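Local coordinates for protein UL16 (PDB 2WY3) that helps human cytomegalovirus evade natural killer cells by binding and intracellularly sequestering the stress ligands MICB, ULBP1 and ULBP2 through its immunoglobulin-like ectodomain, at residues 61-65 with 75-79; 108-114 with 126-132; 31-35 with 100-104; 38-43 with 113-117. The contacts are given in a common frame with arbitrary orientation. Numbering follows the deposited sequence.

Contact 1: residues 61-65 with 75-79; sequences VVDLW and NFSDI. With NAG (2-acetamido-2-deoxy-beta-D-glucopyranose), chain L.
In the immunoglobulin-like sandwich of UL16, the loop that leaves strand 71-74 for the other sheet packs back on strand 62-65 through an Asp-Ser polar cluster and an aromatic pair. Residues 62-65 are extended; 75-79 is irregular, running roughly antiparallel to residues 63-65 (146° between the end-to-end directions of 63-65 and 75-78), with Trp65 and Asn75 CA atoms 4.7 Å apart. Phe76, Asp63 and Trp65 bury most of the surface. Asp63 (chi1 -153°) points toward the loop and accepts from Ser77 N at OD1 (3.1 Å) and from Ser77 OG at OD2 (3.0 Å); its OD1 also takes Leu64 N at 2.8 Å. Phe76 (chi1 m) turns inward to the sandwich core, where the edge of Trp65 (chi1 p) meets its face in a T-shaped pair, five-membered ring to phenyl centroids 4.8 Å apart and planes at 83°. Trp65 NE1 is hydrogen-bonded to Thr100 OG1 on the other sheet. A water lies between Asp63 OD1 and Asn75 O, 2.8 Å from each. Asn75 points away from the strand; its OD1 is hydrogen-bonded to Gln85 NE2 on strand 82-89, and its ND2 is bonded to C1 of an N-linked sugar at 1.4 Å.

Contact 2: residues 108-114 with 126-132; sequences TVGRYDC and ERLYVRL
Strands 110-114 and 126-131 run antiparallel, their axes 4.6 Å apart at closest approach and their directions 161° apart. Gly110 pairs with Val130 and Tyr112 with Leu128 as hydrogen-bonded pairs: Gly110 N to Val130 O is 3.0 Å, Val130 N to Gly110 O 2.8 Å, Tyr112 N to Leu128 O 2.8 Å and Leu128 N to Tyr112 O 2.9 Å. Between and beyond them, Arg111 with Tyr129 and Asp113 with Arg127 are non-hydrogen-bonded pairs, with CA atoms 4.5 Å apart in each. Gly110, at phi/psi 148/-145, holds a conformation in which a CB would clash with the preceding carbonyl. The two strands form a beta hairpin within the larger sheet of the immunoglobulin-like sandwich, and alternation divides its side chains between two faces. On the inward face Tyr112 (chi1 m) packs CE2 on Val130 CG2 at 3.7 Å, while its OH donates to Thr108 O (2.7 Å). The other face carries a salt-bridge network: Asp113 OD1 receives Arg127 NE at 2.8 Å and its OD2 receives Arg111 NE at 2.8 Å, so one carboxylate holds two arginines whose NE atoms lie 3.6 Å apart. Arg111 CG sits over the Tyr129 ring, 4.0 Å from its centroid, in a CH-pi contact.

Contact 3: residues 31-35 with 100-104; sequences HGMCI and TSRMV
The edge strand 34-41 of the three-stranded sheet in the UL16 beta sandwich begins beside the end of strand 95-102, joined there by one direct backbone hydrogen bond and one water bridge; residues 31-35 and 100-104 run antiparallel (170° between directions). His31 ends strand 27-31 of the opposite sheet. Gly32 follows at phi/psi 89/5, a turn conformation suited to glycine, and carries the chain across to the second sheet. Met33 is extended and points away from 100-104, with its side chain against the bound MICB chain, although its carbonyl carbon lies 3.4 Å from Val104 CG2. Cys34 contributes the most buried surface. Its O accepts Arg102 N at 3.0 Å, whereas its N donates a hydrogen bond to a water (2.9 Å) that donates to Arg102 O (3.0 Å), replacing a direct backbone bond. Cys34 (chi1 t) sets CB 3.7 Å from CG2 of Val104 (chi1 t), which points toward this segment, and its SG lies 3.9 Å from Arg102 CG. Ile35 (chi1 m) faces Ser101 in a non-hydrogen-bonded pair, CA atoms 4.4 Å apart; its O is hydrogen-bonded to a polar side chain of MICB. Ile35 CA makes a CA-H...O contact with Thr100 O at 3.4 Å.

Contact 4: residues 38-43 with 113-117; sequences CYYENV and DCLRC. With NAG (2-acetamido-2-deoxy-beta-D-glucopyranose), chain I.
Cys38 and Cys114 each point toward the other strand and join SG to SG at 2.0 Å, with both chi1 angles m and chi3 at 71°. Strands 38-41 and 113-117 run nearly parallel, 15° apart, but at 8.5 Å between axes they are too distant for backbone pairing; side chains supply every polar link. This is the face-to-face packing of a beta sandwich, with a disulfide tying its two sheets together as in immunoglobulin domains. Tyr40 (chi1 m) reaches across so that its OH donates to Leu115 O at 2.7 Å. In the reverse direction Arg116, extended with chi1 through chi4 all near 180°, passes its guanidinium to the end of strand 38-41, where Glu41 O accepts both NH2 (2.9 Å) and NH1 (3.0 Å). Arg116 NE is met by Glu47 in a salt bridge. Tyr40 CD1 lies over the guanidinium face, and Arg116 CD is 3.8 Å from that same CD1 atom. Just beyond, Asn42 adopts phi/psi 54/48 and bears a glycan, its ND2 joined to sugar C1 at 1.4 Å.

Overall arrangement
From the N terminus, the chain enters the sandwich at strand 27-31 and changes sheets at residues 31-35, the first half of contact 3; residues 38-43, further along strand 34-41, open contact 4 before contact 3 has closed. Contact 1 then forms and closes locally, lying within both of these longer loops. Residues 100-104 complete contact 3, so contacts 3 and 4 cross. Strand 110-118 next opens contact 2 and, sharing Asp113 and Cys114, completes contact 4; the hairpin return at 126-132 closes contact 2. Contacts 2 and 3 each join neighbours within a sheet, contact 4 bridges the two sheets, and contact 1 packs the sheet-changing connection from strand 71-74 to strand 82-89 against strand 62-68.

Contact 1: residues 61-65 with 75-79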
loop_
_atom_site.group_PDB
_atom_site.type_symbol
_atom_site.label_atom_id
_atom_site.label_comp_id
_atom_site.label_asym_id
_atom_site.label_seq_id
_atom_site.Cartn_x
_atom_site.Cartn_y
_atom_site.Cartn_z
ATOM N N VAL B 61 -14.827 22.340 -10.576
ATOM C CA VAL B 61 -13.365 22.361 -10.563
ATOM C C VAL B 61 -12.829 20.939 -10.400
ATOM O O VAL B 61 -12.917 20.354 -9.322
ATOM C CB VAL B 61 -12.843 23.271 -9.438
ATOM C CG1 VAL B 61 -11.306 23.221 -9.328
ATOM C CG2 VAL B 61 -13.351 24.699 -9.656
ATOM N N VAL B 62 -12.278 20.391 -11.479
ATOM C CA VAL B 62 -11.905 18.970 -11.507
ATOM C C VAL B 62 -10.502 18.796 -12.053
ATOM O O VAL B 62 -10.175 19.321 -13.119
ATOM C CB VAL B 62 -12.887 18.152 -12.382
ATOM C CG1 VAL B 62 -12.550 16.659 -12.327
ATOM C CG2 VAL B 62 -14.318 18.371 -11.921
ATOM N N ASP B 63 -9.672 18.062 -11.318
ATOM C CA ASP B 63 -8.314 17.764 -11.735
ATOM C C ASP B 63 -8.232 16.284 -12.109
ATOM O O ASP B 63 -9.163 15.521 -11.867
ATOM C CB ASP B 63 -7.331 18.078 -10.607
ATOM C CG ASP B 63 -5.929 18.415 -11.127
ATOM O OD1 ASP B 63 -5.694 18.306 -12.351
ATOM O OD2 ASP B 63 -5.071 18.808 -10.310
ATOM N N LEU B 64 -7.119 15.884 -12.701
ATOM C CA LEU B 64 -7.019 14.535 -13.236
ATOM C C LEU B 64 -5.568 14.110 -13.300
ATOM O O LEU B 64 -4.717 14.891 -13.706
ATOM C CB LEU B 64 -7.589 14.533 -14.662
ATOM C CG LEU B 64 -7.605 13.207 -15.427
ATOM C CD1 LEU B 64 -8.644 12.261 -14.821
ATOM C CD2 LEU B 64 -7.898 13.450 -16.918
ATOM N N TRP B 65 -5.277 12.875 -12.907
ATOM C CA TRP B 65 -3.996 12.283 -13.261
ATOM C C TRP B 65 -4.217 10.960 -13.972
ATOM O O TRP B 65 -5.212 10.283 -13.713
ATOM C CB TRP B 65 -3.030 12.179 -12.061
ATOM C CG TRP B 65 -3.232 11.090 -11.003
ATOM C CD1 TRP B 65 -3.939 11.197 -9.835
ATOM C CD2 TRP B 65 -2.612 9.786 -10.978
ATOM N NE1 TRP B 65 -3.820 10.024 -9.100
ATOM C CE2 TRP B 65 -3.015 9.149 -9.781
ATOM C CE3 TRP B 65 -1.760 9.098 -11.856
ATOM C CZ2 TRP B 65 -2.605 7.846 -9.442
ATOM C CZ3 TRP B 65 -1.356 7.798 -11.524
ATOM C CH2 TRP B 65 -1.784 7.188 -10.326
ATOM N N ASN B 75 0.082 14.417 -14.727
ATOM C CA ASN B 75 0.008 14.707 -13.291
ATOM C C ASN B 75 -1.213 15.554 -12.966
ATOM O O ASN B 75 -1.735 16.250 -13.836
ATOM C CB ASN B 75 1.227 15.516 -12.822
ATOM C CG ASN B 75 2.509 14.711 -12.794
ATOM O OD1 ASN B 75 2.579 13.652 -12.173
ATOM N ND2 ASN B 75 3.543 15.239 -13.461
ATOM N N PHE B 76 -1.647 15.530 -11.709
ATOM C CA PHE B 76 -2.519 16.593 -11.219
ATOM C C PHE B 76 -1.867 17.937 -11.586
ATOM O O PHE B 76 -0.637 18.068 -11.562
ATOM C CB PHE B 76 -2.667 16.513 -9.696
ATOM C CG PHE B 76 -3.717 15.538 -9.218
ATOM C CD1 PHE B 76 -4.862 15.302 -9.966
ATOM C CD2 PHE B 76 -3.567 14.894 -7.989
ATOM C CE1 PHE B 76 -5.851 14.421 -9.510
ATOM C CE2 PHE B 76 -4.536 14.025 -7.520
ATOM C CZ PHE B 76 -5.687 13.781 -8.283
ATOM N N SER B 77 -2.688 18.932 -11.907
ATOM C CA SER B 77 -2.187 20.264 -12.252
ATOM C C SER B 77 -1.452 20.908 -11.079
ATOM O O SER B 77 -0.561 21.741 -11.277
ATOM C CB SER B 77 -3.332 21.169 -12.712
ATOM O OG SER B 77 -4.257 21.388 -11.658
ATOM N N ASP B 78 -1.841 20.542 -9.863
ATOM C CA ASP B 78 -1.166 21.018 -8.661
ATOM C C ASP B 78 -0.655 19.844 -7.844
ATOM O O ASP B 78 -1.434 19.142 -7.187
ATOM C CB ASP B 78 -2.099 21.880 -7.806
ATOM C CG ASP B 78 -1.379 22.534 -6.637
ATOM O OD1 ASP B 78 -0.276 22.063 -6.268
ATOM O OD2 ASP B 78 -1.911 23.525 -6.087
ATOM N N ILE B 79 0.656 19.630 -7.878
ATOM C CA ILE B 79 1.234 18.476 -7.202
ATOM C C ILE B 79 1.870 18.799 -5.855
ATOM O O ILE B 79 2.456 17.918 -5.225
ATOM C CB ILE B 79 2.273 17.760 -8.085
ATOM C CG1 ILE B 79 3.481 18.668 -8.351
ATOM C CG2 ILE B 79 1.628 17.304 -9.385
ATOM C CD1 ILE B 79 4.568 17.984 -9.170
HETATM C C1 NAG L . 4.824 14.598 -13.244
HETATM C C2 NAG L . 5.608 14.702 -14.560
HETATM C C3 NAG L . 7.035 14.197 -14.390
HETATM C C4 NAG L . 7.699 14.913 -13.230
HETATM C C5 NAG L . 6.855 14.769 -11.970
HETATM C C6 NAG L . 7.458 15.551 -10.804
HETATM C C7 NAG L . 4.271 14.523 -16.594
HETATM C C8 NAG L . 3.794 13.619 -17.693
HETATM N N2 NAG L . 4.994 13.952 -15.634
HETATM O O3 NAG L . 7.765 14.409 -15.581
HETATM O O4 NAG L . 8.963 14.340 -13.011
HETATM O O5 NAG L . 5.541 15.238 -12.202
HETATM O O6 NAG L . 7.494 16.932 -11.119
HETATM O O7 NAG L . 3.977 15.720 -16.609
HETATM O O HOH W 1 -4.054 17.703 -14.581
#

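Contact 2: residues 108-114 with 126-132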
loop_
_atom_site.group_PDB
_atom_site.type_symbol
_atom_site.label_atom_id
_atom_site.label_comp_id
_atom_site.label_asym_id
_atom_site.label_seq_id
_atom_site.Cartn_x
_atom_site.Cartn_y
_atom_site.Cartn_z
ATOM N N THR B 108 -7.644 20.197 -0.992
ATOM C CA THR B 108 -7.637 18.801 -1.445
ATOM C C THR B 108 -8.864 18.020 -0.973
ATOM O O THR B 108 -9.013 16.841 -1.316
ATOM C CB THR B 108 -6.351 18.037 -1.013
ATOM O OG1 THR B 108 -6.257 18.019 0.418
ATOM C CG2 THR B 108 -5.093 18.701 -1.608
ATOM N N VAL B 109 -9.728 18.656 -0.180
ATOM C CA VAL B 109 -10.998 18.029 0.190
ATOM C C VAL B 109 -11.892 17.920 -1.049
ATOM O O VAL B 109 -11.846 18.770 -1.944
ATOM C CB VAL B 109 -11.747 18.803 1.318
ATOM C CG1 VAL B 109 -11.083 18.550 2.685
ATOM C CG2 VAL B 109 -11.822 20.298 0.999
ATOM N N GLY B 110 -12.687 16.859 -1.118
ATOM C CA GLY B 110 -13.527 16.658 -2.281
ATOM C C GLY B 110 -13.725 15.189 -2.587
ATOM O O GLY B 110 -13.826 14.379 -1.670
ATOM N N ARG B 111 -13.810 14.872 -3.873
ATOM C CA ARG B 111 -14.198 13.523 -4.324
ATOM C C ARG B 111 -13.142 13.003 -5.275
ATOM O O ARG B 111 -12.829 13.676 -6.262
ATOM C CB ARG B 111 -15.534 13.633 -5.065
ATOM C CG ARG B 111 -16.281 12.319 -5.304
ATOM C CD ARG B 111 -17.580 12.580 -6.085
ATOM N NE ARG B 111 -17.325 12.651 -7.518
ATOM C CZ ARG B 111 -17.702 13.645 -8.312
ATOM N NH1 ARG B 111 -18.386 14.682 -7.825
ATOM N NH2 ARG B 111 -17.394 13.591 -9.601
ATOM N N TYR B 112 -12.591 11.820 -4.986
ATOM C CA TYR B 112 -11.573 11.194 -5.836
ATOM C C TYR B 112 -12.188 9.962 -6.486
ATOM O O TYR B 112 -12.567 9.022 -5.783
ATOM C CB TYR B 112 -10.322 10.803 -5.017
ATOM C CG TYR B 112 -9.572 12.029 -4.509
ATOM C CD1 TYR B 112 -8.450 12.506 -5.185
ATOM C CD2 TYR B 112 -10.012 12.724 -3.382
ATOM C CE1 TYR B 112 -7.770 13.642 -4.739
ATOM C CE2 TYR B 112 -9.332 13.867 -2.931
ATOM C CZ TYR B 112 -8.223 14.314 -3.617
ATOM O OH TYR B 112 -7.559 15.449 -3.177
ATOM N N ASP B 113 -12.299 9.984 -7.811
ATOM C CA ASP B 113 -12.955 8.911 -8.562
ATOM C C ASP B 113 -11.910 8.144 -9.367
ATOM O O ASP B 113 -11.288 8.711 -10.266
ATOM C CB ASP B 113 -14.007 9.483 -9.528
ATOM C CG ASP B 113 -15.234 10.040 -8.808
ATOM O OD1 ASP B 113 -15.664 9.433 -7.811
ATOM O OD2 ASP B 113 -15.773 11.083 -9.229
ATOM N N CYS B 114 -11.722 6.865 -9.055
ATOM C CA CYS B 114 -10.819 6.022 -9.841
ATOM C C CYS B 114 -11.555 5.510 -11.057
ATOM O O CYS B 114 -12.579 4.836 -10.935
ATOM C CB CYS B 114 -10.307 4.856 -9.013
ATOM S SG CYS B 114 -9.173 5.475 -7.729
ATOM N N GLU B 126 -13.915 2.990 -7.833
ATOM C CA GLU B 126 -13.925 3.382 -6.421
ATOM C C GLU B 126 -14.004 4.883 -6.292
ATOM O O GLU B 126 -13.363 5.613 -7.045
ATOM C CB GLU B 126 -12.662 2.874 -5.712
ATOM C CG GLU B 126 -12.631 3.199 -4.227
ATOM C CD GLU B 126 -11.475 2.527 -3.478
ATOM O OE1 GLU B 126 -10.884 1.538 -3.984
ATOM O OE2 GLU B 126 -11.161 3.002 -2.369
ATOM N N ARG B 127 -14.798 5.341 -5.334
ATOM C CA ARG B 127 -14.951 6.767 -5.077
ATOM C C ARG B 127 -14.611 7.026 -3.622
ATOM O O ARG B 127 -15.109 6.338 -2.726
ATOM C CB ARG B 127 -16.390 7.207 -5.366
ATOM C CG ARG B 127 -16.755 8.594 -4.787
ATOM C CD ARG B 127 -18.153 8.981 -5.252
ATOM N NE ARG B 127 -18.175 9.285 -6.684
ATOM C CZ ARG B 127 -19.281 9.396 -7.413
ATOM N NH1 ARG B 127 -20.477 9.193 -6.863
ATOM N NH2 ARG B 127 -19.187 9.697 -8.700
ATOM N N LEU B 128 -13.738 8.003 -3.384
ATOM C CA LEU B 128 -13.375 8.364 -2.020
ATOM C C LEU B 128 -13.706 9.830 -1.797
ATOM O O LEU B 128 -13.259 10.690 -2.557
ATOM C CB LEU B 128 -11.876 8.142 -1.788
ATOM C CG LEU B 128 -11.347 8.785 -0.507
ATOM C CD1 LEU B 128 -11.906 8.027 0.718
ATOM C CD2 LEU B 128 -9.810 8.821 -0.512
ATOM N N TYR B 129 -14.508 10.106 -0.771
ATOM C CA TYR B 129 -14.711 11.480 -0.330
ATOM C C TYR B 129 -13.704 11.798 0.771
ATOM O O TYR B 129 -13.501 10.994 1.682
ATOM C CB TYR B 129 -16.123 11.654 0.218
ATOM C CG TYR B 129 -17.199 11.699 -0.847
ATOM C CD1 TYR B 129 -17.458 12.874 -1.546
ATOM C CD2 TYR B 129 -17.976 10.578 -1.122
ATOM C CE1 TYR B 129 -18.465 12.927 -2.501
ATOM C CE2 TYR B 129 -18.993 10.621 -2.092
ATOM C CZ TYR B 129 -19.219 11.802 -2.770
ATOM O OH TYR B 129 -20.203 11.872 -3.731
ATOM N N VAL B 130 -13.094 12.978 0.681
ATOM C CA VAL B 130 -12.099 13.438 1.655
ATOM C C VAL B 130 -12.606 14.707 2.327
ATOM O O VAL B 130 -13.027 15.648 1.648
ATOM C CB VAL B 130 -10.764 13.727 0.963
ATOM C CG1 VAL B 130 -9.793 14.427 1.917
ATOM C CG2 VAL B 130 -10.174 12.417 0.392
ATOM N N ARG B 131 -12.581 14.716 3.657
ATOM C CA ARG B 131 -13.067 15.848 4.441
ATOM C C ARG B 131 -12.000 16.230 5.451
ATOM O O ARG B 131 -11.150 15.424 5.768
ATOM C CB ARG B 131 -14.349 15.455 5.167
ATOM C CG ARG B 131 -15.482 15.108 4.210
ATOM C CD ARG B 131 -15.933 16.388 3.491
ATOM N NE ARG B 131 -17.119 16.155 2.661
ATOM C CZ ARG B 131 -17.095 15.946 1.348
ATOM N NH1 ARG B 131 -15.935 15.926 0.679
ATOM N NH2 ARG B 131 -18.236 15.740 0.699
ATOM N N LEU B 132 -12.042 17.464 5.946
ATOM C CA LEU B 132 -11.118 17.864 6.995
ATOM C C LEU B 132 -11.436 17.078 8.260
ATOM O O LEU B 132 -12.536 16.540 8.403
ATOM C CB LEU B 132 -11.243 19.365 7.265
ATOM C CG LEU B 132 -10.960 20.309 6.094
ATOM C CD1 LEU B 132 -11.137 21.759 6.539
ATOM C CD2 LEU B 132 -9.556 20.089 5.558
#

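Contact 3: residues 31-35 with 100-104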
loop_
_atom_site.group_PDB
_atom_site.type_symbol
_atom_site.label_atom_id
_atom_site.label_comp_id
_atom_site.label_asym_id
_atom_site.label_seq_id
_atom_site.Cartn_x
_atom_site.Cartn_y
_atom_site.Cartn_z
ATOM N N HIS B 31 -12.080 11.215 6.996
ATOM C CA HIS B 31 -11.944 12.513 7.639
ATOM C C HIS B 31 -10.516 12.683 8.130
ATOM O O HIS B 31 -10.068 11.924 8.986
ATOM C CB HIS B 31 -12.909 12.628 8.823
ATOM C CG HIS B 31 -14.349 12.641 8.426
ATOM N ND1 HIS B 31 -15.031 13.805 8.144
ATOM C CD2 HIS B 31 -15.235 11.634 8.254
ATOM C CE1 HIS B 31 -16.279 13.514 7.820
ATOM N NE2 HIS B 31 -16.429 12.203 7.881
ATOM N N GLY B 32 -9.798 13.658 7.579
ATOM C CA GLY B 32 -8.457 13.979 8.051
ATOM C C GLY B 32 -7.370 13.184 7.346
ATOM O O GLY B 32 -6.196 13.265 7.697
ATOM N N MET B 33 -7.764 12.402 6.352
ATOM C CA MET B 33 -6.807 11.583 5.610
ATOM C C MET B 33 -7.192 11.547 4.133
ATOM O O MET B 33 -8.379 11.484 3.789
ATOM C CB MET B 33 -6.736 10.156 6.202
ATOM C CG MET B 33 -6.019 9.121 5.318
ATOM S SD MET B 33 -5.808 7.487 6.113
ATOM C CE MET B 33 -4.656 7.922 7.384
ATOM N N CYS B 34 -6.195 11.622 3.254
ATOM C CA CYS B 34 -6.452 11.447 1.826
ATOM C C CYS B 34 -5.520 10.372 1.292
ATOM O O CYS B 34 -4.420 10.671 0.825
ATOM C CB CYS B 34 -6.235 12.741 1.040
ATOM S SG CYS B 34 -6.474 12.498 -0.754
ATOM N N ILE B 35 -5.957 9.125 1.404
ATOM C CA ILE B 35 -5.241 8.001 0.818
ATOM C C ILE B 35 -6.248 7.154 0.045
ATOM O O ILE B 35 -7.126 6.520 0.632
ATOM C CB ILE B 35 -4.584 7.126 1.900
ATOM C CG1 ILE B 35 -3.531 7.938 2.659
ATOM C CG2 ILE B 35 -3.957 5.869 1.268
ATOM C CD1 ILE B 35 -2.862 7.158 3.795
ATOM N N THR B 100 -3.089 7.407 -4.609
ATOM C CA THR B 100 -3.166 8.854 -4.486
ATOM C C THR B 100 -3.165 9.206 -3.004
ATOM O O THR B 100 -4.151 8.972 -2.305
ATOM C CB THR B 100 -4.454 9.412 -5.134
ATOM O OG1 THR B 100 -4.562 8.928 -6.488
ATOM C CG2 THR B 100 -4.433 10.947 -5.127
ATOM N N SER B 101 -2.052 9.749 -2.526
ATOM C CA SER B 101 -1.940 10.185 -1.137
ATOM C C SER B 101 -1.555 11.655 -1.135
ATOM O O SER B 101 -0.611 12.052 -1.807
ATOM C CB SER B 101 -0.882 9.347 -0.399
ATOM O OG SER B 101 -0.683 9.813 0.926
ATOM N N ARG B 102 -2.291 12.464 -0.383
ATOM C CA ARG B 102 -2.055 13.897 -0.364
ATOM C C ARG B 102 -2.254 14.429 1.035
ATOM O O ARG B 102 -2.987 13.837 1.830
ATOM C CB ARG B 102 -3.059 14.608 -1.285
ATOM C CG ARG B 102 -3.314 13.908 -2.603
ATOM C CD ARG B 102 -4.275 14.729 -3.463
ATOM N NE ARG B 102 -3.580 15.741 -4.250
ATOM C CZ ARG B 102 -4.180 16.697 -4.955
ATOM N NH1 ARG B 102 -5.505 16.812 -4.952
ATOM N NH2 ARG B 102 -3.449 17.557 -5.654
ATOM N N MET B 103 -1.624 15.562 1.323
ATOM C CA MET B 103 -1.932 16.305 2.533
ATOM C C MET B 103 -3.378 16.769 2.440
ATOM O O MET B 103 -3.841 17.165 1.370
ATOM C CB MET B 103 -0.992 17.507 2.686
ATOM C CG MET B 103 0.469 17.094 2.778
ATOM S SD MET B 103 1.565 18.505 3.036
ATOM C CE MET B 103 1.198 19.492 1.599
ATOM N N VAL B 104 -4.092 16.698 3.557
ATOM C CA VAL B 104 -5.488 17.110 3.600
ATOM C C VAL B 104 -5.594 18.588 3.974
ATOM O O VAL B 104 -5.168 19.007 5.054
ATOM C CB VAL B 104 -6.302 16.254 4.591
ATOM C CG1 VAL B 104 -7.749 16.724 4.638
ATOM C CG2 VAL B 104 -6.237 14.784 4.184
HETATM O O HOH W 2 -3.537 12.123 4.179
#

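Contact 4: residues 38-43 with 113-117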
loop_
_atom_site.group_PDB
_atom_site.type_symbol
_atom_site.label_atom_id
_atom_site.label_comp_id
_atom_site.label_asym_id
_atom_site.label_seq_id
_atom_site.Cartn_x
_atom_site.Cartn_y
_atom_site.Cartn_z
ATOM N N CYS B 38 -6.590 2.360 -5.513
ATOM C CA CYS B 38 -7.556 1.698 -6.377
ATOM C C CYS B 38 -6.996 0.474 -7.089
ATOM O O CYS B 38 -5.860 0.479 -7.541
ATOM C CB CYS B 38 -8.105 2.708 -7.355
ATOM S SG CYS B 38 -9.066 3.950 -6.435
ATOM N N TYR B 39 -7.827 -0.554 -7.173
ATOM C CA TYR B 39 -7.419 -1.899 -7.529
ATOM C C TYR B 39 -7.900 -2.259 -8.927
ATOM O O TYR B 39 -9.110 -2.343 -9.170
ATOM C CB TYR B 39 -8.086 -2.798 -6.486
ATOM C CG TYR B 39 -7.672 -4.236 -6.395
ATOM C CD1 TYR B 39 -6.891 -4.679 -5.330
ATOM C CD2 TYR B 39 -8.116 -5.171 -7.311
ATOM C CE1 TYR B 39 -6.538 -6.008 -5.201
ATOM C CE2 TYR B 39 -7.766 -6.513 -7.191
ATOM C CZ TYR B 39 -6.976 -6.921 -6.132
ATOM O OH TYR B 39 -6.633 -8.248 -6.004
ATOM N N TYR B 40 -6.960 -2.462 -9.847
ATOM C CA TYR B 40 -7.284 -2.743 -11.250
ATOM C C TYR B 40 -6.741 -4.102 -11.668
ATOM O O TYR B 40 -5.530 -4.303 -11.693
ATOM C CB TYR B 40 -6.613 -1.711 -12.165
ATOM C CG TYR B 40 -7.172 -0.305 -12.118
ATOM C CD1 TYR B 40 -8.028 0.159 -13.116
ATOM C CD2 TYR B 40 -6.811 0.569 -11.098
ATOM C CE1 TYR B 40 -8.515 1.462 -13.090
ATOM C CE2 TYR B 40 -7.301 1.856 -11.052
ATOM C CZ TYR B 40 -8.157 2.301 -12.041
ATOM O OH TYR B 40 -8.627 3.588 -11.991
ATOM N N GLU B 41 -7.622 -5.024 -12.034
ATOM C CA GLU B 41 -7.165 -6.309 -12.562
ATOM C C GLU B 41 -6.986 -6.253 -14.077
ATOM O O GLU B 41 -7.717 -5.539 -14.766
ATOM C CB GLU B 41 -8.183 -7.402 -12.201
ATOM C CG GLU B 41 -8.370 -7.510 -10.697
ATOM C CD GLU B 41 -9.409 -8.521 -10.275
ATOM O OE1 GLU B 41 -10.600 -8.321 -10.590
ATOM O OE2 GLU B 41 -9.029 -9.502 -9.602
ATOM N N ASN B 42 -5.973 -6.977 -14.552
ATOM C CA ASN B 42 -5.740 -7.212 -15.978
ATOM C C ASN B 42 -5.648 -5.950 -16.838
ATOM O O ASN B 42 -6.260 -5.850 -17.904
ATOM C CB ASN B 42 -6.790 -8.175 -16.533
ATOM C CG ASN B 42 -6.553 -9.612 -16.092
ATOM O OD1 ASN B 42 -5.615 -9.899 -15.345
ATOM N ND2 ASN B 42 -7.398 -10.523 -16.562
ATOM N N VAL B 43 -4.862 -4.993 -16.367
ATOM C CA VAL B 43 -4.604 -3.766 -17.108
ATOM C C VAL B 43 -3.728 -4.093 -18.310
ATOM O O VAL B 43 -2.707 -4.758 -18.164
ATOM C CB VAL B 43 -3.898 -2.727 -16.218
ATOM C CG1 VAL B 43 -3.534 -1.477 -17.025
ATOM C CG2 VAL B 43 -4.800 -2.354 -15.043
ATOM N N ASP B 113 -12.299 9.984 -7.811
ATOM C CA ASP B 113 -12.955 8.911 -8.562
ATOM C C ASP B 113 -11.910 8.144 -9.367
ATOM O O ASP B 113 -11.288 8.711 -10.266
ATOM C CB ASP B 113 -14.007 9.483 -9.528
ATOM C CG ASP B 113 -15.234 10.040 -8.808
ATOM O OD1 ASP B 113 -15.664 9.433 -7.811
ATOM O OD2 ASP B 113 -15.773 11.083 -9.229
ATOM N N CYS B 114 -11.722 6.865 -9.055
ATOM C CA CYS B 114 -10.819 6.022 -9.841
ATOM C C CYS B 114 -11.555 5.510 -11.057
ATOM O O CYS B 114 -12.579 4.836 -10.935
ATOM C CB CYS B 114 -10.307 4.856 -9.013
ATOM S SG CYS B 114 -9.173 5.475 -7.729
ATOM N N LEU B 115 -11.011 5.821 -12.234
ATOM C CA LEU B 115 -11.736 5.700 -13.485
ATOM C C LEU B 115 -11.246 4.525 -14.290
ATOM O O LEU B 115 -10.068 4.187 -14.234
ATOM C CB LEU B 115 -11.504 6.950 -14.347
ATOM C CG LEU B 115 -11.831 8.305 -13.717
ATOM C CD1 LEU B 115 -11.594 9.415 -14.749
ATOM C CD2 LEU B 115 -13.266 8.316 -13.227
ATOM N N ARG B 116 -12.158 3.928 -15.048
ATOM C CA ARG B 116 -11.813 2.918 -16.050
ATOM C C ARG B 116 -12.849 2.922 -17.154
ATOM O O ARG B 116 -14.034 3.113 -16.899
ATOM C CB ARG B 116 -11.772 1.512 -15.441
ATOM C CG ARG B 116 -10.972 0.518 -16.299
ATOM C CD ARG B 116 -10.764 -0.824 -15.602
ATOM N NE ARG B 116 -9.722 -1.583 -16.311
ATOM C CZ ARG B 116 -9.189 -2.716 -15.874
ATOM N NH1 ARG B 116 -9.597 -3.247 -14.725
ATOM N NH2 ARG B 116 -8.251 -3.316 -16.591
ATOM N N CYS B 117 -12.404 2.632 -18.367
ATOM C CA CYS B 117 -13.308 2.520 -19.503
ATOM C C CYS B 117 -13.712 1.063 -19.712
ATOM O O CYS B 117 -12.856 0.191 -19.809
ATOM C CB CYS B 117 -12.619 3.064 -20.753
ATOM S SG CYS B 117 -13.664 3.137 -22.214
HETATM C C1 NAG I . -7.015 -11.808 -16.042
HETATM C C2 NAG I . -8.342 -12.320 -15.496
HETATM C C3 NAG I . -8.281 -13.792 -15.111
HETATM C C4 NAG I . -7.621 -14.611 -16.211
HETATM C C5 NAG I . -6.282 -13.995 -16.595
HETATM C C6 NAG I . -5.612 -14.796 -17.705
HETATM C C7 NAG I . -9.858 -10.903 -14.236
HETATM C C8 NAG I . -10.322 -10.574 -12.848
HETATM N N2 NAG I . -8.697 -11.542 -14.328
HETATM O O3 NAG I . -9.587 -14.274 -14.881
HETATM O O4 NAG I . -7.417 -15.932 -15.762
HETATM O O5 NAG I . -6.464 -12.660 -17.025
HETATM O O6 NAG I . -6.350 -14.639 -18.898
HETATM O O7 NAG I . -10.530 -10.586 -15.217
#